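PDB 6ZTI: PlaB phospholipase from Legionella pneumophila, which probably hydrolyses phospholipids as an alpha/beta hydrolase linked to virulence, its activity controlled by NAD(H)-mediated tetramerization. Local coordinates for residues R93-R107 / C121-N133. Numbering follows the deposited sequence. Where two conformers were deposited one is given.
Sequences RFACITHSTGGPIVR and CPLSHLIMLAPAN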
ATOM      1  N   ARG B  93      45.302 -21.625  -6.486  1.00 22.21           N
ATOM      2  CA  ARG B  93      44.417 -20.574  -6.010  0.51 23.01           C
ATOM      3  C   ARG B  93      43.903 -19.801  -7.213  1.00 27.61           C
ATOM      4  O   ARG B  93      44.483 -19.858  -8.303  1.00 21.24           O
ATOM      5  CB  ARG B  93      45.126 -19.623  -5.028  0.51 26.16           C
ATOM      6  CG  ARG B  93      45.481 -20.256  -3.682  0.51 29.76           C
ATOM      7  CD  ARG B  93      44.940 -19.447  -2.494  0.51 28.33           C
ATOM      8  NE  ARG B  93      45.710 -18.233  -2.219  0.51 31.70           N
ATOM      9  CZ  ARG B  93      45.372 -17.315  -1.311  0.51 29.80           C
ATOM     10  NH1 ARG B  93      44.276 -17.461  -0.583  0.51 20.87           N
ATOM     11  NH2 ARG B  93      46.129 -16.240  -1.127  0.51 21.75           N
ATOM     12  N   PHE B  94      42.799 -19.075  -7.020  1.00 17.92           N
ATOM     13  CA  PHE B  94      42.188 -18.389  -8.145  1.00 18.97           C
ATOM     14  C   PHE B  94      42.043 -16.894  -7.909  1.00 22.85           C
ATOM     15  O   PHE B  94      41.933 -16.412  -6.779  1.00 14.09           O
ATOM     16  CB  PHE B  94      40.820 -19.016  -8.532  1.00 20.25           C
ATOM     17  CG  PHE B  94      39.772 -19.014  -7.452  1.00 18.16           C
ATOM     18  CD1 PHE B  94      38.966 -17.912  -7.248  1.00 22.93           C
ATOM     19  CD2 PHE B  94      39.513 -20.166  -6.724  1.00 25.11           C
ATOM     20  CE1 PHE B  94      37.972 -17.930  -6.298  1.00 25.02           C
ATOM     21  CE2 PHE B  94      38.519 -20.187  -5.771  1.00 20.53           C
ATOM     22  CZ  PHE B  94      37.748 -19.062  -5.557  1.00 22.67           C
ATOM     23  N   ALA B  95      42.108 -16.168  -9.017  1.00 16.09           N
ATOM     24  CA  ALA B  95      41.763 -14.762  -9.077  1.00 14.78           C
ATOM     25  C   ALA B  95      40.376 -14.627  -9.687  1.00 20.50           C
ATOM     26  O   ALA B  95      40.069 -15.288 -10.686  1.00 17.05           O
ATOM     27  CB  ALA B  95      42.795 -13.996  -9.906  1.00 20.83           C
ATOM     28  N   CYS B  96      39.536 -13.799  -9.067  1.00  9.97           N
ATOM     29  CA  CYS B  96      38.229 -13.448  -9.605  1.00 16.50           C
ATOM     30  C   CYS B  96      38.326 -12.084 -10.260  1.00 16.29           C
ATOM     31  O   CYS B  96      38.811 -11.133  -9.645  1.00 15.05           O
ATOM     32  CB  CYS B  96      37.143 -13.406  -8.526  1.00 18.45           C
ATOM     33  SG  CYS B  96      36.511 -15.013  -8.082  1.00 25.50           S
ATOM     34  N   ILE B  97      37.891 -12.004 -11.506  1.00 12.36           N
ATOM     35  CA  ILE B  97      37.706 -10.741 -12.193  1.00  9.23           C
ATOM     36  C   ILE B  97      36.203 -10.555 -12.318  1.00  9.15           C
ATOM     37  O   ILE B  97      35.528 -11.327 -13.007  1.00 14.18           O
ATOM     38  CB  ILE B  97      38.400 -10.728 -13.561  1.00 12.76           C
ATOM     39  CG1 ILE B  97      39.912 -10.947 -13.395  1.00 13.54           C
ATOM     40  CG2 ILE B  97      38.114  -9.436 -14.274  1.00 15.06           C
ATOM     41  CD1 ILE B  97      40.626 -11.296 -14.695  1.00 15.38           C
ATOM     42  N   THR B  98      35.669  -9.556 -11.630  1.00 11.58           N
ATOM     43  CA  THR B  98      34.234  -9.352 -11.536  1.00 10.82           C
ATOM     44  C   THR B  98      33.838  -8.041 -12.200  1.00  9.80           C
ATOM     45  O   THR B  98      34.650  -7.129 -12.357  1.00 14.57           O
ATOM     46  CB  THR B  98      33.784  -9.340 -10.065  1.00 10.73           C
ATOM     47  OG1 THR B  98      34.153  -8.092  -9.472  1.00 13.69           O
ATOM     48  CG2 THR B  98      34.444 -10.483  -9.262  1.00 12.82           C
ATOM     49  N   HIS B  99      32.567  -7.957 -12.585  1.00  8.30           N
ATOM     50  CA  HIS B  99      31.987  -6.748 -13.143  1.00  8.09           C
ATOM     51  C   HIS B  99      30.660  -6.502 -12.445  1.00 10.63           C
ATOM     52  O   HIS B  99      29.896  -7.439 -12.187  1.00  9.50           O
ATOM     53  CB  HIS B  99      31.797  -6.858 -14.672  1.00  9.81           C
ATOM     54  CG  HIS B  99      31.211  -5.632 -15.309  1.00  9.45           C
ATOM     55  ND1 HIS B  99      30.039  -5.661 -16.032  1.00  9.09           N
ATOM     56  CD2 HIS B  99      31.637  -4.345 -15.335  1.00 13.16           C
ATOM     57  CE1 HIS B  99      29.763  -4.446 -16.471  1.00 12.12           C
ATOM     58  NE2 HIS B  99      30.718  -3.627 -16.065  1.00 11.00           N
ATOM     59  N   SER B 100      30.420  -5.240 -12.098  1.00 10.56           N
ATOM     60  CA  SER B 100      29.144  -4.800 -11.550  1.00  9.24           C
ATOM     61  C   SER B 100      28.789  -5.634 -10.320  1.00 10.32           C
ATOM     62  O   SER B 100      29.554  -5.643  -9.348  1.00 11.47           O
ATOM     63  CB  SER B 100      28.115  -4.842 -12.687  1.00 11.79           C
ATOM     64  OG  SER B 100      26.854  -4.376 -12.266  1.00 25.93           O
ATOM     65  N   THR B 101      27.650  -6.321 -10.318  1.00 13.36           N
ATOM     66  CA  THR B 101      27.208  -7.035  -9.124  1.00 11.64           C
ATOM     67  C   THR B 101      28.137  -8.175  -8.744  1.00 11.79           C
ATOM     68  O   THR B 101      28.120  -8.613  -7.589  1.00  7.93           O
ATOM     69  CB  THR B 101      25.790  -7.585  -9.337  1.00 15.46           C
ATOM     70  OG1 THR B 101      25.002  -6.618 -10.033  1.00 24.40           O
ATOM     71  CG2 THR B 101      25.125  -7.886  -8.000  1.00 24.89           C
ATOM     72  N   GLY B 102      28.927  -8.689  -9.688  1.00 11.45           N
ATOM     73  CA  GLY B 102      29.832  -9.773  -9.360  1.00 11.98           C
ATOM     74  C   GLY B 102      30.768  -9.454  -8.204  1.00 11.34           C
ATOM     75  O   GLY B 102      31.183 -10.357  -7.470  1.00 13.97           O
ATOM     76  N   GLY B 103      31.122  -8.185  -8.033  1.00 10.55           N
ATOM     77  CA  GLY B 103      31.970  -7.771  -6.937  1.00 11.54           C
ATOM     78  C   GLY B 103      31.309  -8.044  -5.602  1.00 10.16           C
ATOM     79  O   GLY B 103      31.778  -8.862  -4.809  1.00  8.25           O
ATOM     80  N   PRO B 104      30.198  -7.358  -5.334  1.00  8.84           N
ATOM     81  CA  PRO B 104      29.419  -7.644  -4.125  1.00 14.62           C
ATOM     82  C   PRO B 104      29.162  -9.118  -3.885  1.00 13.27           C
ATOM     83  O   PRO B 104      29.110  -9.549  -2.726  1.00 10.18           O
ATOM     84  CB  PRO B 104      28.110  -6.888  -4.386  1.00 20.59           C
ATOM     85  CG  PRO B 104      28.510  -5.725  -5.198  1.00 12.15           C
ATOM     86  CD  PRO B 104      29.660  -6.203  -6.074  1.00 11.04           C
ATOM     87  N   ILE B 105      29.002  -9.903  -4.944  1.00 11.88           N
ATOM     88  CA  ILE B 105      28.637 -11.312  -4.789  1.00 11.74           C
ATOM     89  C   ILE B 105      29.822 -12.111  -4.263  1.00 10.03           C
ATOM     90  O   ILE B 105      29.694 -12.895  -3.313  1.00  9.30           O
ATOM     91  CB  ILE B 105      28.117 -11.874  -6.126  1.00 10.43           C
ATOM     92  CG1 ILE B 105      26.662 -11.468  -6.327  1.00  9.44           C
ATOM     93  CG2 ILE B 105      28.237 -13.395  -6.185  1.00 17.33           C
ATOM     94  CD1 ILE B 105      26.180 -11.525  -7.777  1.00 20.11           C
ATOM     95  N   VAL B 106      30.999 -11.909  -4.858  1.00  8.37           N
ATOM     96  CA  VAL B 106      32.194 -12.583  -4.366  1.00 13.89           C
ATOM     97  C   VAL B 106      32.533 -12.123  -2.952  1.00 11.55           C
ATOM     98  O   VAL B 106      33.041 -12.914  -2.147  1.00 12.36           O
ATOM     99  CB  VAL B 106      33.363 -12.362  -5.340  1.00 13.27           C
ATOM    100  CG1 VAL B 106      34.670 -12.897  -4.758  1.00 18.45           C
ATOM    101  CG2 VAL B 106      33.056 -13.048  -6.669  1.00 11.83           C
ATOM    102  N   ARG B 107      32.247 -10.859  -2.616  1.00 11.43           N
ATOM    103  CA  ARG B 107      32.502 -10.389  -1.259  1.00  7.78           C
ATOM    104  C   ARG B 107      31.550 -11.027  -0.253  1.00  8.01           C
ATOM    105  O   ARG B 107      31.930 -11.253   0.896  1.00 15.13           O
ATOM    106  CB  ARG B 107      32.391  -8.871  -1.186  1.00  8.12           C
ATOM    107  CG  ARG B 107      33.504  -8.114  -1.944  1.00  7.83           C
ATOM    108  CD  ARG B 107      33.645  -6.718  -1.430  1.00 14.59           C
ATOM    109  NE  ARG B 107      32.445  -5.911  -1.626  1.00 13.67           N
ATOM    110  CZ  ARG B 107      31.703  -5.377  -0.660  1.00  8.31           C
ATOM    111  NH1 ARG B 107      31.988  -5.558   0.631  1.00 12.94           N
ATOM    112  NH2 ARG B 107      30.648  -4.649  -0.998  1.00  9.52           N
ATOM    113  N   CYS B 121      41.058 -18.902   2.515  1.00 24.68           N
ATOM    114  CA  CYS B 121      40.257 -18.659   1.330  1.00 22.86           C
ATOM    115  C   CYS B 121      41.049 -19.029   0.079  1.00 22.64           C
ATOM    116  O   CYS B 121      42.201 -18.603  -0.063  1.00 20.97           O
ATOM    117  CB  CYS B 121      39.851 -17.188   1.286  1.00 20.68           C
ATOM    118  SG  CYS B 121      38.785 -16.746  -0.078  1.00 20.75           S
ATOM    119  N   PRO B 122      40.474 -19.797  -0.853  1.00 23.44           N
ATOM    120  CA  PRO B 122      41.229 -20.185  -2.055  1.00 26.72           C
ATOM    121  C   PRO B 122      41.415 -19.060  -3.060  1.00 22.10           C
ATOM    122  O   PRO B 122      42.067 -19.261  -4.091  1.00 19.09           O
ATOM    123  CB  PRO B 122      40.373 -21.310  -2.644  1.00 22.28           C
ATOM    124  CG  PRO B 122      38.984 -20.953  -2.233  1.00 19.47           C
ATOM    125  CD  PRO B 122      39.099 -20.329  -0.874  1.00 21.65           C
ATOM    126  N   LEU B 123      40.875 -17.884  -2.792  1.00 19.23           N
ATOM    127  CA  LEU B 123      41.005 -16.748  -3.687  1.00 23.93           C
ATOM    128  C   LEU B 123      42.284 -16.001  -3.339  1.00 16.36           C
ATOM    129  O   LEU B 123      42.559 -15.747  -2.165  1.00 27.56           O
ATOM    130  CB  LEU B 123      39.766 -15.852  -3.560  1.00 21.93           C
ATOM    131  CG  LEU B 123      39.686 -14.534  -4.323  1.00 22.54           C
ATOM    132  CD1 LEU B 123      38.237 -14.220  -4.695  1.00 32.74           C
ATOM    133  CD2 LEU B 123      40.263 -13.393  -3.482  1.00 34.30           C
ATOM    134  N   SER B 124      43.086 -15.693  -4.363  1.00 19.95           N
ATOM    135  CA  SER B 124      44.332 -14.955  -4.195  1.00 19.90           C
ATOM    136  C   SER B 124      44.232 -13.505  -4.641  1.00 21.00           C
ATOM    137  O   SER B 124      44.946 -12.657  -4.097  1.00 14.27           O
ATOM    138  CB  SER B 124      45.458 -15.623  -4.987  1.00 23.06           C
ATOM    139  OG  SER B 124      45.252 -15.465  -6.385  1.00 20.92           O
ATOM    140  N   HIS B 125      43.381 -13.209  -5.631  1.00 17.10           N
ATOM    141  CA  HIS B 125      43.197 -11.865  -6.157  1.00 16.83           C
ATOM    142  C   HIS B 125      41.715 -11.626  -6.396  1.00 12.72           C
ATOM    143  O   HIS B 125      41.009 -12.501  -6.908  1.00 15.35           O
ATOM    144  CB  HIS B 125      43.951 -11.644  -7.483  1.00 12.50           C
ATOM    145  CG  HIS B 125      45.442 -11.794  -7.383  1.00 12.83           C
ATOM    146  ND1 HIS B 125      46.058 -13.004  -7.151  1.00 14.82           N
ATOM    147  CD2 HIS B 125      46.438 -10.887  -7.514  1.00 13.27           C
ATOM    148  CE1 HIS B 125      47.368 -12.836  -7.129  1.00 20.56           C
ATOM    149  NE2 HIS B 125      47.625 -11.560  -7.350  1.00 14.91           N
ATOM    150  N   LEU B 126      41.255 -10.442  -6.021  1.00 13.92           N
ATOM    151  CA  LEU B 126      39.893  -9.990  -6.295  1.00 16.16           C
ATOM    152  C   LEU B 126      40.008  -8.676  -7.051  1.00 12.89           C
ATOM    153  O   LEU B 126      40.435  -7.663  -6.487  1.00  8.86           O
ATOM    154  CB  LEU B 126      39.080  -9.832  -5.014  1.00 10.21           C
ATOM    155  CG  LEU B 126      37.678  -9.240  -5.196  1.00 13.68           C
ATOM    156  CD1 LEU B 126      36.896 -10.016  -6.251  1.00 14.34           C
ATOM    157  CD2 LEU B 126      36.919  -9.221  -3.883  1.00 16.27           C
ATOM    158  N   ILE B 127      39.657  -8.710  -8.333  1.00 10.53           N
ATOM    159  CA  ILE B 127      39.730  -7.558  -9.217  1.00  7.97           C
ATOM    160  C   ILE B 127      38.296  -7.206  -9.586  1.00 10.78           C
ATOM    161  O   ILE B 127      37.672  -7.890 -10.400  1.00 10.96           O
ATOM    162  CB  ILE B 127      40.581  -7.843 -10.460  1.00 12.60           C
ATOM    163  CG1 ILE B 127      41.972  -8.323 -10.042  1.00 13.53           C
ATOM    164  CG2 ILE B 127      40.667  -6.588 -11.338  1.00 12.35           C
ATOM    165  CD1 ILE B 127      42.831  -8.834 -11.191  1.00 15.40           C
ATOM    166  N   MET B 128      37.773  -6.146  -8.977  1.00  8.16           N
ATOM    167  CA  MET B 128      36.394  -5.710  -9.165  1.00 10.38           C
ATOM    168  C   MET B 128      36.356  -4.570 -10.167  1.00  7.83           C
ATOM    169  O   MET B 128      36.996  -3.539  -9.950  1.00 10.34           O
ATOM    170  CB  MET B 128      35.795  -5.253  -7.834  1.00  8.60           C
ATOM    171  CG  MET B 128      35.482  -6.391  -6.874  1.00  8.73           C
ATOM    172  SD  MET B 128      35.078  -5.749  -5.246  1.00 10.30           S
ATOM    173  CE  MET B 128      36.725  -5.401  -4.633  1.00  7.56           C
ATOM    174  N   LEU B 129      35.601  -4.754 -11.253  1.00  8.61           N
ATOM    175  CA  LEU B 129      35.413  -3.739 -12.280  1.00  6.50           C
ATOM    176  C   LEU B 129      34.047  -3.083 -12.094  1.00  7.71           C
ATOM    177  O   LEU B 129      33.011  -3.763 -12.131  1.00  7.92           O
ATOM    178  CB  LEU B 129      35.524  -4.346 -13.680  1.00  7.77           C
ATOM    179  CG  LEU B 129      36.733  -5.243 -13.967  1.00  9.18           C
ATOM    180  CD1 LEU B 129      36.685  -5.871 -15.369  1.00 17.36           C
ATOM    181  CD2 LEU B 129      38.032  -4.462 -13.803  1.00 19.59           C
ATOM    182  N   ALA B 130      34.052  -1.764 -11.893  1.00  8.32           N
ATOM    183  CA  ALA B 130      32.851  -0.966 -11.645  1.00  7.62           C
ATOM    184  C   ALA B 130      31.873  -1.693 -10.726  1.00  7.78           C
ATOM    185  O   ALA B 130      30.686  -1.803 -11.058  1.00  6.74           O
ATOM    186  CB  ALA B 130      32.162  -0.611 -12.960  1.00  5.66           C
ATOM    187  N   PRO B 131      32.326  -2.175  -9.569  1.00 11.63           N
ATOM    188  CA  PRO B 131      31.426  -2.894  -8.657  1.00  9.28           C
ATOM    189  C   PRO B 131      30.449  -1.965  -7.970  1.00  5.30           C
ATOM    190  O   PRO B 131      30.809  -0.857  -7.567  1.00  9.39           O
ATOM    191  CB  PRO B 131      32.387  -3.499  -7.633  1.00  8.74           C
ATOM    192  CG  PRO B 131      33.456  -2.457  -7.548  1.00  9.67           C
ATOM    193  CD  PRO B 131      33.652  -1.968  -8.960  1.00  9.36           C
ATOM    194  N   ALA B 132      29.213  -2.448  -7.796  1.00  9.22           N
ATOM    195  CA  ALA B 132      28.167  -1.693  -7.096  1.00 13.41           C
ATOM    196  C   ALA B 132      28.248  -1.958  -5.591  1.00 10.15           C
ATOM    197  O   ALA B 132      27.289  -2.374  -4.940  1.00  8.55           O
ATOM    198  CB  ALA B 132      26.792  -2.048  -7.648  1.00 12.27           C
ATOM    199  N   ASN B 133      29.430  -1.683  -5.033  1.00  7.52           N
ATOM    200  CA  ASN B 133      29.704  -2.086  -3.658  1.00  4.47           C
ATOM    201  C   ASN B 133      28.853  -1.334  -2.651  1.00  7.68           C
ATOM    202  O   ASN B 133      28.544  -1.881  -1.588  1.00  7.99           O
ATOM    203  CB  ASN B 133      31.183  -1.911  -3.345  1.00  4.49           C
ATOM    204  CG  ASN B 133      32.016  -3.044  -3.903  1.00  7.05           C
ATOM    205  OD1 ASN B 133      31.635  -4.217  -3.825  1.00 10.09           O
ATOM    206  ND2 ASN B 133      33.147  -2.704  -4.486  1.00  8.19           N
TER
HETATM  207  O   HOH W   1      46.303 -17.445  -8.141  1.00 32.90           O
HETATM  208  O   HOH W   2      32.837  -5.713 -10.013  1.00 13.01           O
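Thr98 and Met128 lie side by side on the sheet face that helix 102-114 packs against, Thr98 OG1 3.4 Å from Met128 CG. With chi1 at 76°, OG1 sits between its own backbone N and carbonyl carbon and hydrogen-bonds a water at 2.8 Å that donates to Leu129 O; threonine suits this place because its CG2 meanwhile packs on Leu126 CD1. Gly103, lacking a side chain, lets its CA come 3.8 Å from Met128 CG. Farther along, Val106 CG1 touches Leu123 CD1 (3.8 Å) and Leu126 CD1, branched aliphatics filling the helix-sheet interface. Phe94 lays one ring face over Leu123 CA, a CH-pi contact, while CE2 meets Pro122 CG at 3.6 Å. The strands pair in parallel through bonds such as Ile127 N to Cys96 O, and with helix 102-114 form a right-handed beta-alpha-beta crossover of the alpha/beta hydrolase sheet. After the strand, Ser100 occupies a tight turn (phi 55°, psi -121°) before the helix, as the nucleophile-elbow serine does in this family; its OG makes a weak hydrogen bond to His266. Arg107 NE donates to Asn133 OD1 (2.9 Å) from above the carbonyl plane, and Asn177 binds both Arg107 NH2 and Asn133 O. On the opposite sheet face, helix 286-296 packs against Ile97 and Ile127.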